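Local coordinates for chitosanase (Bacillus subtilis subsp. subtilis str. 168, PDB 7C6D), which hydrolyses internal beta-(1->4) linkages between D-glucosamine residues of chitosan as a family 46 glycoside hydrolase, at residues 187-192 with 206-211; 35-40 with 195-200; 21-26 with 237-242. The protein carries 1 engineered substitution. All coordinates share one frame; numbering follows the deposited sequence.

Interaction 1 (187-192 with 206-211). With GCS (2-amino-2-deoxy-beta-D-glucopyranose), chain B; GCS (2-amino-2-deoxy-beta-D-glucopyranose), chain C.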
loop_
_atom_site.group_PDB
_atom_site.type_symbol
_atom_site.label_atom_id
_atom_site.label_comp_id
_atom_site.label_asym_id
_atom_site.label_seq_id
_atom_site.Cartn_x
_atom_site.Cartn_y
_atom_site.Cartn_z
ATOM N N VAL A 187 -11.555 11.558 -4.486
ATOM C CA VAL A 187 -11.156 11.879 -3.117
ATOM C C VAL A 187 -9.704 11.487 -2.881
ATOM O O VAL A 187 -8.932 12.230 -2.259
ATOM C CB VAL A 187 -12.115 11.200 -2.117
ATOM C CG1 VAL A 187 -11.559 11.243 -0.701
ATOM C CG2 VAL A 187 -13.489 11.864 -2.163
ATOM N N ARG A 188 -9.299 10.321 -3.383
ATOM C CA ARG A 188 -7.918 9.905 -3.177
ATOM C C ARG A 188 -6.955 10.817 -3.924
ATOM O O ARG A 188 -5.922 11.219 -3.377
ATOM C CB ARG A 188 -7.732 8.451 -3.592
ATOM C CG ARG A 188 -6.333 7.944 -3.292
ATOM C CD ARG A 188 -6.167 6.461 -3.540
ATOM N NE ARG A 188 -4.802 6.047 -3.232
ATOM C CZ ARG A 188 -4.260 4.899 -3.622
ATOM N NH1 ARG A 188 -4.976 4.027 -4.325
ATOM N NH2 ARG A 188 -3.005 4.624 -3.304
ATOM N N TYR A 189 -7.274 11.146 -5.178
ATOM C CA TYR A 189 -6.452 12.083 -5.935
ATOM C C TYR A 189 -6.259 13.380 -5.164
ATOM O O TYR A 189 -5.136 13.884 -5.033
ATOM C CB TYR A 189 -7.108 12.375 -7.287
ATOM C CG TYR A 189 -6.353 13.396 -8.099
ATOM C CD1 TYR A 189 -6.642 14.749 -7.992
ATOM C CD2 TYR A 189 -5.346 13.008 -8.969
ATOM C CE1 TYR A 189 -5.949 15.687 -8.728
ATOM C CE2 TYR A 189 -4.648 13.940 -9.716
ATOM C CZ TYR A 189 -4.952 15.277 -9.586
ATOM O OH TYR A 189 -4.260 16.212 -10.316
ATOM N N ASP A 190 -7.355 13.934 -4.640
ATOM C CA ASP A 190 -7.263 15.191 -3.907
ATOM C C ASP A 190 -6.374 15.047 -2.677
ATOM O O ASP A 190 -5.604 15.956 -2.348
ATOM C CB ASP A 190 -8.661 15.668 -3.513
ATOM C CG ASP A 190 -9.458 16.190 -4.693
ATOM O OD1 ASP A 190 -8.869 16.416 -5.773
ATOM O OD2 ASP A 190 -10.683 16.382 -4.536
ATOM N N ASP A 191 -6.453 13.905 -1.992
ATOM C CA ASP A 191 -5.621 13.697 -0.814
ATOM C C ASP A 191 -4.148 13.572 -1.184
ATOM O O ASP A 191 -3.278 14.094 -0.476
ATOM C CB ASP A 191 -6.070 12.446 -0.063
ATOM C CG ASP A 191 -5.387 12.317 1.273
ATOM O OD1 ASP A 191 -5.621 13.203 2.125
ATOM O OD2 ASP A 191 -4.596 11.370 1.465
ATOM N N LEU A 192 -3.848 12.884 -2.287
ATOM C CA LEU A 192 -2.463 12.746 -2.722
ATOM C C LEU A 192 -1.873 14.083 -3.144
ATOM O O LEU A 192 -0.674 14.320 -2.947
ATOM C CB LEU A 192 -2.387 11.750 -3.880
ATOM C CG LEU A 192 -2.706 10.297 -3.528
ATOM C CD1 LEU A 192 -2.710 9.454 -4.798
ATOM C CD2 LEU A 192 -1.714 9.748 -2.500
ATOM N N GLU A 206 3.616 13.064 -6.783
ATOM C CA GLU A 206 4.162 12.325 -7.914
ATOM C C GLU A 206 3.608 10.914 -8.033
ATOM O O GLU A 206 4.009 10.188 -8.947
ATOM C CB GLU A 206 5.689 12.281 -7.829
ATOM C CG GLU A 206 6.331 13.652 -7.755
ATOM C CD GLU A 206 5.846 14.583 -8.852
ATOM O OE1 GLU A 206 5.583 15.771 -8.558
ATOM O OE2 GLU A 206 5.720 14.125 -10.005
ATOM N N SER A 207 2.686 10.519 -7.157
ATOM C CA SER A 207 2.086 9.191 -7.183
ATOM C C SER A 207 0.672 9.184 -7.747
ATOM O O SER A 207 0.071 8.109 -7.838
ATOM C CB SER A 207 2.066 8.591 -5.766
ATOM O OG SER A 207 1.037 9.167 -4.966
ATOM N N VAL A 208 0.130 10.346 -8.133
ATOM C CA VAL A 208 -1.277 10.434 -8.530
ATOM C C VAL A 208 -1.588 9.605 -9.766
ATOM O O VAL A 208 -2.752 9.260 -9.996
ATOM C CB VAL A 208 -1.755 11.898 -8.706
ATOM C CG1 VAL A 208 -1.709 12.641 -7.379
ATOM C CG2 VAL A 208 -0.952 12.621 -9.788
ATOM N N ALA A 209 -0.578 9.279 -10.579
ATOM C CA ALA A 209 -0.832 8.471 -11.767
ATOM C C ALA A 209 -1.489 7.141 -11.426
ATOM O O ALA A 209 -2.205 6.580 -12.257
ATOM C CB ALA A 209 0.457 8.233 -12.545
ATOM N N ARG A 210 -1.272 6.618 -10.215
ATOM C CA ARG A 210 -1.903 5.350 -9.869
ATOM C C ARG A 210 -3.418 5.469 -9.864
ATOM O O ARG A 210 -4.114 4.505 -10.196
ATOM C CB ARG A 210 -1.380 4.822 -8.526
ATOM C CG ARG A 210 -1.861 5.548 -7.277
ATOM C CD ARG A 210 -0.831 5.411 -6.149
ATOM N NE ARG A 210 -0.758 4.065 -5.585
ATOM C CZ ARG A 210 0.284 3.620 -4.893
ATOM N NH1 ARG A 210 1.352 4.399 -4.713
ATOM N NH2 ARG A 210 0.260 2.399 -4.385
ATOM N N VAL A 211 -3.945 6.638 -9.491
ATOM C CA VAL A 211 -5.390 6.846 -9.538
ATOM C C VAL A 211 -5.893 6.711 -10.964
ATOM O O VAL A 211 -6.935 6.093 -11.211
ATOM C CB VAL A 211 -5.775 8.198 -8.910
ATOM C CG1 VAL A 211 -7.262 8.477 -9.096
ATOM C CG2 VAL A 211 -5.401 8.210 -7.435
HETATM C C1 GCS B . 7.655 6.998 -10.362
HETATM C C2 GCS B . 6.487 7.567 -9.575
HETATM C C3 GCS B . 6.697 7.323 -8.087
HETATM C C4 GCS B . 7.063 5.872 -7.739
HETATM C C5 GCS B . 8.069 5.288 -8.735
HETATM C C6 GCS B . 8.114 3.768 -8.649
HETATM N N2 GCS B . 6.369 8.999 -9.802
HETATM O O1 GCS B . 7.426 7.173 -11.758
HETATM O O3 GCS B . 5.490 7.714 -7.424
HETATM O O4 GCS B . 7.702 5.844 -6.518
HETATM O O5 GCS B . 7.709 5.599 -10.080
HETATM O O6 GCS B . 9.128 3.272 -9.529
HETATM C C1 GCS C . 6.998 5.155 -5.485
HETATM C C2 GCS C . 7.932 4.864 -4.319
HETATM C C3 GCS C . 7.126 4.155 -3.239
HETATM C C4 GCS C . 5.985 5.062 -2.767
HETATM C C5 GCS C . 5.146 5.426 -3.995
HETATM C C6 GCS C . 3.996 6.380 -3.677
HETATM N N2 GCS C . 9.060 4.041 -4.732
HETATM O O3 GCS C . 7.991 3.794 -2.165
HETATM O O4 GCS C . 5.169 4.479 -1.821
HETATM O O5 GCS C . 5.965 6.012 -5.008
HETATM O O6 GCS C . 4.476 7.650 -3.220
#
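Val208 and Val211 are the bumps with which the start of helix 209-219 packs against helix 177-193 in this family 46 chitosanase of the lysozyme clan. They stand one turn apart, with Val208 set between the Tyr189 ring and the Leu192 side chain. Its CG1 comes within 3.7 Å of Leu192 CB, while its CB lies 3.7 Å from Tyr189 CE2 and approaches the ring obliquely. Val211 CG2 fills the next hollow, among Leu192 CD1 at 4.0 Å, the backbone N of Tyr189 and, more loosely, Arg188 CG, with the Leu192 and Val211 side chains running antiparallel. The methyls of Leu192 also reach Ser207 OG, CD2 to 3.7 Å, an oxygen held by Trp204 and Gln146. Beyond this apolar patch Arg188 runs out fully extended and crosses Arg210 at about a right angle, their guanidinium planes 47° apart. Arg188 NH2 lies 3.3 Å from Arg210 NE, two donors that do not bond; the closeness is probably made tolerable by Asp142, which forms a salt bridge with each, and Gln146 accepts a further bond from Arg188. On its far side 206-211 faces the glycan, where Glu206 O accepts a 2.8 Å hydrogen bond from N2 of the chain B glucosamine.

Interaction 2 (35-40 with 195-200). With GCS (2-amino-2-deoxy-beta-D-glucopyranose), chain D; GCS (2-amino-2-deoxy-beta-D-glucopyranose), chain E.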
loop_
_atom_site.group_PDB
_atom_site.type_symbol
_atom_site.label_atom_id
_atom_site.label_comp_id
_atom_site.label_asym_id
_atom_site.label_seq_id
_atom_site.Cartn_x
_atom_site.Cartn_y
_atom_site.Cartn_z
ATOM N N ASP A 35 10.458 11.684 2.672
ATOM C CA ASP A 35 9.044 11.948 2.871
ATOM C C ASP A 35 8.670 11.851 4.339
ATOM O O ASP A 35 7.494 11.683 4.666
ATOM C CB ASP A 35 8.213 10.956 2.060
ATOM C CG ASP A 35 8.463 9.512 2.474
ATOM O OD1 ASP A 35 9.432 9.241 3.229
ATOM O OD2 ASP A 35 7.692 8.641 2.035
ATOM N N GLY A 36 9.659 11.919 5.231
ATOM C CA GLY A 36 9.425 11.791 6.654
ATOM C C GLY A 36 9.350 10.372 7.170
ATOM O O GLY A 36 9.225 10.186 8.384
ATOM N N ARG A 37 9.441 9.359 6.307
ATOM C CA ARG A 37 9.189 7.987 6.734
ATOM C C ARG A 37 10.458 7.173 6.947
ATOM O O ARG A 37 10.367 5.973 7.232
ATOM C CB ARG A 37 8.235 7.279 5.777
ATOM C CG ARG A 37 6.887 7.955 5.714
ATOM C CD ARG A 37 5.855 7.076 4.994
ATOM N NE ARG A 37 4.548 7.727 4.921
ATOM C CZ ARG A 37 4.197 8.627 4.007
ATOM N NH1 ARG A 37 5.052 8.985 3.054
ATOM N NH2 ARG A 37 2.982 9.170 4.048
ATOM N N GLY A 38 11.632 7.797 6.844
ATOM C CA GLY A 38 12.873 7.043 7.004
ATOM C C GLY A 38 13.101 6.170 5.785
ATOM O O GLY A 38 13.066 6.647 4.644
ATOM N N TYR A 39 13.366 4.884 6.011
ATOM C CA TYR A 39 13.504 3.921 4.921
ATOM C C TYR A 39 12.138 3.331 4.605
ATOM O O TYR A 39 11.405 2.919 5.517
ATOM C CB TYR A 39 14.410 2.759 5.321
ATOM C CG TYR A 39 15.888 3.007 5.219
ATOM C CD1 TYR A 39 16.462 3.528 4.058
ATOM C CD2 TYR A 39 16.730 2.684 6.280
ATOM C CE1 TYR A 39 17.834 3.725 3.974
ATOM C CE2 TYR A 39 18.094 2.875 6.198
ATOM C CZ TYR A 39 18.645 3.387 5.051
ATOM O OH TYR A 39 20.007 3.574 4.991
ATOM N N THR A 40 11.819 3.265 3.315
ATOM C CA THR A 40 10.629 2.586 2.807
ATOM C C THR A 40 11.066 1.266 2.181
ATOM O O THR A 40 12.003 1.242 1.374
ATOM C CB THR A 40 9.945 3.497 1.781
ATOM O OG1 THR A 40 9.527 4.694 2.437
ATOM C CG2 THR A 40 8.725 2.842 1.168
ATOM N N PRO A 195 -2.106 16.467 0.894
ATOM C CA PRO A 195 -2.372 15.715 2.123
ATOM C C PRO A 195 -2.240 16.598 3.352
ATOM O O PRO A 195 -1.567 17.631 3.347
ATOM C CB PRO A 195 -1.286 14.636 2.116
ATOM C CG PRO A 195 -0.164 15.262 1.334
ATOM C CD PRO A 195 -0.836 16.070 0.263
ATOM N N ALA A 196 -2.901 16.168 4.427
ATOM C CA ALA A 196 -2.712 16.837 5.710
ATOM C C ALA A 196 -1.271 16.714 6.187
ATOM O O ALA A 196 -0.747 17.625 6.839
ATOM C CB ALA A 196 -3.659 16.244 6.748
ATOM N N ASN A 197 -0.622 15.598 5.874
ATOM C CA ASN A 197 0.760 15.333 6.254
ATOM C C ASN A 197 1.661 16.038 5.247
ATOM O O ASN A 197 1.894 15.533 4.146
ATOM C CB ASN A 197 0.967 13.822 6.248
ATOM C CG ASN A 197 2.426 13.411 6.383
ATOM O OD1 ASN A 197 3.291 14.216 6.720
ATOM N ND2 ASN A 197 2.699 12.136 6.133
ATOM N N HIS A 198 2.192 17.205 5.629
ATOM C CA HIS A 198 3.011 17.978 4.697
ATOM C C HIS A 198 4.310 17.270 4.337
ATOM O O HIS A 198 4.828 17.468 3.233
ATOM C CB HIS A 198 3.307 19.367 5.258
ATOM C CG HIS A 198 2.112 20.259 5.305
ATOM N ND1 HIS A 198 2.072 21.406 6.063
ATOM C CD2 HIS A 198 0.912 20.176 4.680
ATOM C CE1 HIS A 198 0.897 21.990 5.913
ATOM N NE2 HIS A 198 0.174 21.262 5.079
ATOM N N ASP A 199 4.854 16.447 5.241
ATOM C CA ASP A 199 6.099 15.745 4.940
ATOM C C ASP A 199 5.979 14.905 3.680
ATOM O O ASP A 199 6.970 14.710 2.975
ATOM C CB ASP A 199 6.469 14.796 6.077
ATOM C CG ASP A 199 7.061 15.499 7.275
ATOM O OD1 ASP A 199 7.513 16.656 7.156
ATOM O OD2 ASP A 199 7.093 14.854 8.340
ATOM N N THR A 200 4.789 14.369 3.397
ATOM C CA THR A 200 4.607 13.466 2.270
ATOM C C THR A 200 4.026 14.141 1.034
ATOM O O THR A 200 3.765 13.452 0.039
ATOM C CB THR A 200 3.742 12.263 2.684
ATOM O OG1 THR A 200 3.909 11.202 1.734
ATOM C CG2 THR A 200 2.257 12.636 2.772
HETATM C C1 GCS D . 2.941 3.755 4.214
HETATM C C2 GCS D . 3.372 2.990 5.457
HETATM C C3 GCS D . 2.216 2.937 6.455
HETATM C C4 GCS D . 1.710 4.348 6.775
HETATM C C5 GCS D . 1.411 5.063 5.451
HETATM C C6 GCS D . 0.966 6.512 5.610
HETATM N N2 GCS D . 3.799 1.646 5.106
HETATM O O3 GCS D . 2.663 2.267 7.641
HETATM O O4 GCS D . 0.572 4.450 7.545
HETATM O O5 GCS D . 2.571 5.076 4.618
HETATM O O6 GCS D . 2.012 7.287 6.215
HETATM C C1 GCS E . 5.405 4.838 -0.439
HETATM C C2 GCS E . 4.278 5.730 0.073
HETATM C C3 GCS E . 4.078 5.552 1.577
HETATM C C4 GCS E . 3.736 4.114 1.971
HETATM C C5 GCS E . 4.464 3.099 1.076
HETATM C C6 GCS E . 3.498 2.403 0.107
HETATM N N2 GCS E . 4.590 7.123 -0.215
HETATM O O3 GCS E . 3.029 6.436 1.984
HETATM O O4 GCS E . 4.022 3.797 3.285
HETATM O O5 GCS E . 5.579 3.660 0.358
HETATM O O6 GCS E . 4.207 1.489 -0.742
HETATM O O HOH W 1 5.439 11.196 6.469
#
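The guanidinium of Arg37 lies between the 195-200 segment and the bound chitosan chain, with an oxygen over each face and three more around its rim. O3 of the chain E glucosamine sits over the centre of one face, 3.2 Å from Arg37 CZ; a water occupies the opposite face. In its plane, Arg37 NH1 donates to Thr200 OG1 at 2.8 Å (156°) and makes a salt bridge of 2.9 Å with Asp35 OD2. Elsewhere on the rim, Arg37 NE and NH2 converge on O6 of the chain D glucosamine, at 2.9 and 3.0 Å. The straight run of the chain (chi3 -180°) carries the guanidinium out to the sugar. Asp35 is tied back twice, since its OD1 also accepts from Arg37 N in an Asx turn, and both donors come from well above the carboxylate plane. The water over the guanidinium donates to Asp35 O at 2.8 Å and accepts from Asn197 ND2, bridging the segments beside a CA-H...O contact from Asp35 CA to Asp199 O. Asp35 is probably the active-site nucleophile, as in related enzymes. The chemistry is consistent with one arginine, braced by Thr200, coupling this carboxylate's orientation to recognition of the chain D O6 hydroxyl.

Interaction 3 (21-26 with 237-242). With GCS (2-amino-2-deoxy-beta-D-glucopyranose), chain B.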
loop_
_atom_site.group_PDB
_atom_site.type_symbol
_atom_site.label_atom_id
_atom_site.label_comp_id
_atom_site.label_asym_id
_atom_site.label_seq_id
_atom_site.Cartn_x
_atom_site.Cartn_y
_atom_site.Cartn_z
ATOM N N GLY A 21 7.572 0.303 -10.284
ATOM C CA GLY A 21 7.702 0.270 -11.731
ATOM C C GLY A 21 7.904 -1.106 -12.315
ATOM O O GLY A 21 8.532 -1.242 -13.372
ATOM N N THR A 22 7.397 -2.138 -11.647
ATOM C CA THR A 22 7.506 -3.498 -12.140
ATOM C C THR A 22 6.344 -4.290 -11.567
ATOM O O THR A 22 5.860 -3.987 -10.475
ATOM C CB THR A 22 8.847 -4.133 -11.735
ATOM O OG1 THR A 22 8.839 -5.519 -12.091
ATOM C CG2 THR A 22 9.124 -3.982 -10.229
ATOM N N THR A 23 5.887 -5.293 -12.320
ATOM C CA THR A 23 4.872 -6.202 -11.798
ATOM C C THR A 23 5.444 -7.254 -10.860
ATOM O O THR A 23 4.669 -7.974 -10.220
ATOM C CB THR A 23 4.118 -6.902 -12.930
ATOM O OG1 THR A 23 5.044 -7.622 -13.751
ATOM C CG2 THR A 23 3.368 -5.889 -13.780
ATOM N N GLU A 24 6.768 -7.373 -10.769
ATOM C CA GLU A 24 7.402 -8.315 -9.858
ATOM C C GLU A 24 7.509 -7.667 -8.481
ATOM O O GLU A 24 8.205 -6.661 -8.318
ATOM C CB GLU A 24 8.794 -8.661 -10.378
ATOM C CG GLU A 24 9.576 -9.563 -9.440
ATOM C CD GLU A 24 11.010 -9.781 -9.884
ATOM O OE1 GLU A 24 11.850 -8.859 -9.732
ATOM O OE2 GLU A 24 11.303 -10.888 -10.376
ATOM N N ILE A 25 6.811 -8.229 -7.491
ATOM C CA ILE A 25 6.823 -7.644 -6.155
ATOM C C ILE A 25 8.251 -7.601 -5.617
ATOM O O ILE A 25 8.970 -8.610 -5.625
ATOM C CB ILE A 25 5.899 -8.444 -5.232
ATOM C CG1 ILE A 25 4.447 -8.378 -5.723
ATOM C CG2 ILE A 25 6.004 -7.940 -3.812
ATOM C CD1 ILE A 25 3.535 -9.377 -5.023
ATOM N N GLN A 26 8.664 -6.430 -5.124
ATOM C CA GLN A 26 10.054 -6.186 -4.722
ATOM C C GLN A 26 10.202 -6.344 -3.213
ATOM O O GLN A 26 10.160 -5.378 -2.446
ATOM C CB GLN A 26 10.493 -4.799 -5.168
ATOM C CG GLN A 26 10.490 -4.631 -6.677
ATOM C CD GLN A 26 11.524 -5.516 -7.343
ATOM O OE1 GLN A 26 12.719 -5.390 -7.077
ATOM N NE2 GLN A 26 11.071 -6.433 -8.186
ATOM N N GLY A 237 4.792 3.768 -17.403
ATOM C CA GLY A 237 5.084 2.966 -18.575
ATOM C C GLY A 237 3.967 1.991 -18.907
ATOM O O GLY A 237 2.832 2.104 -18.436
ATOM N N ASN A 238 4.307 1.019 -19.753
ATOM C CA ASN A 238 3.375 0.006 -20.234
ATOM C C ASN A 238 3.674 -1.333 -19.568
ATOM O O ASN A 238 4.834 -1.758 -19.509
ATOM C CB ASN A 238 3.514 -0.166 -21.753
ATOM C CG ASN A 238 2.862 0.956 -22.540
ATOM O OD1 ASN A 238 3.509 1.940 -22.890
ATOM N ND2 ASN A 238 1.582 0.787 -22.863
ATOM N N PHE A 239 2.630 -2.008 -19.093
ATOM C CA PHE A 239 2.772 -3.313 -18.460
ATOM C C PHE A 239 1.603 -4.196 -18.848
ATOM O O PHE A 239 0.505 -3.714 -19.139
ATOM C CB PHE A 239 2.770 -3.210 -16.921
ATOM C CG PHE A 239 3.822 -2.282 -16.377
ATOM C CD1 PHE A 239 3.596 -0.915 -16.299
ATOM C CD2 PHE A 239 5.045 -2.778 -15.953
ATOM C CE1 PHE A 239 4.578 -0.059 -15.817
ATOM C CE2 PHE A 239 6.030 -1.926 -15.469
ATOM C CZ PHE A 239 5.795 -0.570 -15.400
ATOM N N VAL A 240 1.841 -5.503 -18.819
ATOM C CA VAL A 240 0.775 -6.489 -18.885
ATOM C C VAL A 240 0.732 -7.232 -17.562
ATOM O O VAL A 240 1.778 -7.545 -16.971
ATOM C CB VAL A 240 0.899 -7.450 -20.086
ATOM C CG1 VAL A 240 2.161 -8.278 -20.003
ATOM C CG2 VAL A 240 -0.323 -8.355 -20.170
ATOM N N ILE A 241 -0.481 -7.464 -17.078
ATOM C CA ILE A 241 -0.741 -8.235 -15.870
ATOM C C ILE A 241 -1.621 -9.403 -16.295
ATOM O O ILE A 241 -2.721 -9.191 -16.816
ATOM C CB ILE A 241 -1.437 -7.361 -14.813
ATOM C CG1 ILE A 241 -0.470 -6.286 -14.309
ATOM C CG2 ILE A 241 -1.970 -8.209 -13.675
ATOM C CD1 ILE A 241 -1.101 -5.299 -13.353
ATOM N N LYS A 242 -1.131 -10.625 -16.109
ATOM C CA LYS A 242 -1.872 -11.813 -16.531
ATOM C C LYS A 242 -3.184 -11.956 -15.774
ATOM O O LYS A 242 -4.155 -12.485 -16.331
ATOM C CB LYS A 242 -1.042 -13.077 -16.318
ATOM C CG LYS A 242 0.180 -13.193 -17.193
ATOM C CD LYS A 242 0.692 -14.631 -17.176
ATOM C CE LYS A 242 1.859 -14.824 -18.125
ATOM N NZ LYS A 242 3.122 -14.305 -17.536
ATOM O OXT LYS A 242 -3.284 -11.557 -14.603
HETATM C C1 GCS B . 7.655 6.998 -10.362
HETATM C C2 GCS B . 6.487 7.567 -9.575
HETATM C C3 GCS B . 6.697 7.323 -8.087
HETATM C C4 GCS B . 7.063 5.872 -7.739
HETATM C C5 GCS B . 8.069 5.288 -8.735
HETATM C C6 GCS B . 8.114 3.768 -8.649
HETATM N N2 GCS B . 6.369 8.999 -9.802
HETATM O O1 GCS B . 7.426 7.173 -11.758
HETATM O O3 GCS B . 5.490 7.714 -7.424
HETATM O O4 GCS B . 7.702 5.844 -6.518
HETATM O O5 GCS B . 7.709 5.599 -10.080
HETATM O O6 GCS B . 9.128 3.272 -9.529
HETATM O O HOH W 2 4.481 -7.937 -16.397
#
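Phe239 and Ile241, on the C-terminal strand of a two-stranded antiparallel beta hairpin (229-233 with 237-241), pack against the turn that follows helix 5-20. The van der Waals contacts centre on Thr23, whose methyl CG2 touches Ile241 CG1 at 3.9 Å and Phe239 CD2 at 4.1 Å, the latter obliquely to the ring. Behind them, helix 5-20 backs the hairpin, with Ile17 against Phe239 and Leu14 against Ile241. A second kind of contact is polar atom against aromatic rim: Gly21 O lies at the edge of the Phe239 ring, near its plane, 3.3 Å from CE2. Gly21 leaves the helix with positive phi, a conformation that favours glycine, and its N approaches O6 of the chain B glucosamine; the turn thus begins beside the glycan while its Thr23 faces the hairpin. Hydrogen bonding within the turn shapes it locally. Thr22 OG1 accepts from Glu24 N in an ST turn, and the Gln26 amide donates to both the backbone O and the side-chain OE1 of Glu24. Water supplies a further link: a chi1 of 58° turns Thr23 CG2 to the strand and leaves OG1 2.7 Å from a water that donates to Val240 O at 2.8 Å.

The three interactions show how contacts from several parts of the chain converge on one bound glycan. Interactions 1 and 2 adjoin along the chain through the 187-200 region, with centres about 15 Å apart; interaction 3, which brings the C-terminal strand to the turn after helix 5-20, lies with its centre about 19 Å from that of interaction 1 and about 25 Å from that of interaction 2. Interactions 1 and 3 both touch the chain B glucosamine and interaction 1 also reaches chain C, whereas interaction 2 meets the chain D and chain E sugars. Ala19, the engineered residue at the predicted proton-donor position, has its side chain about 6 Å from that of Arg210 and about 11 Å from that of Asp35.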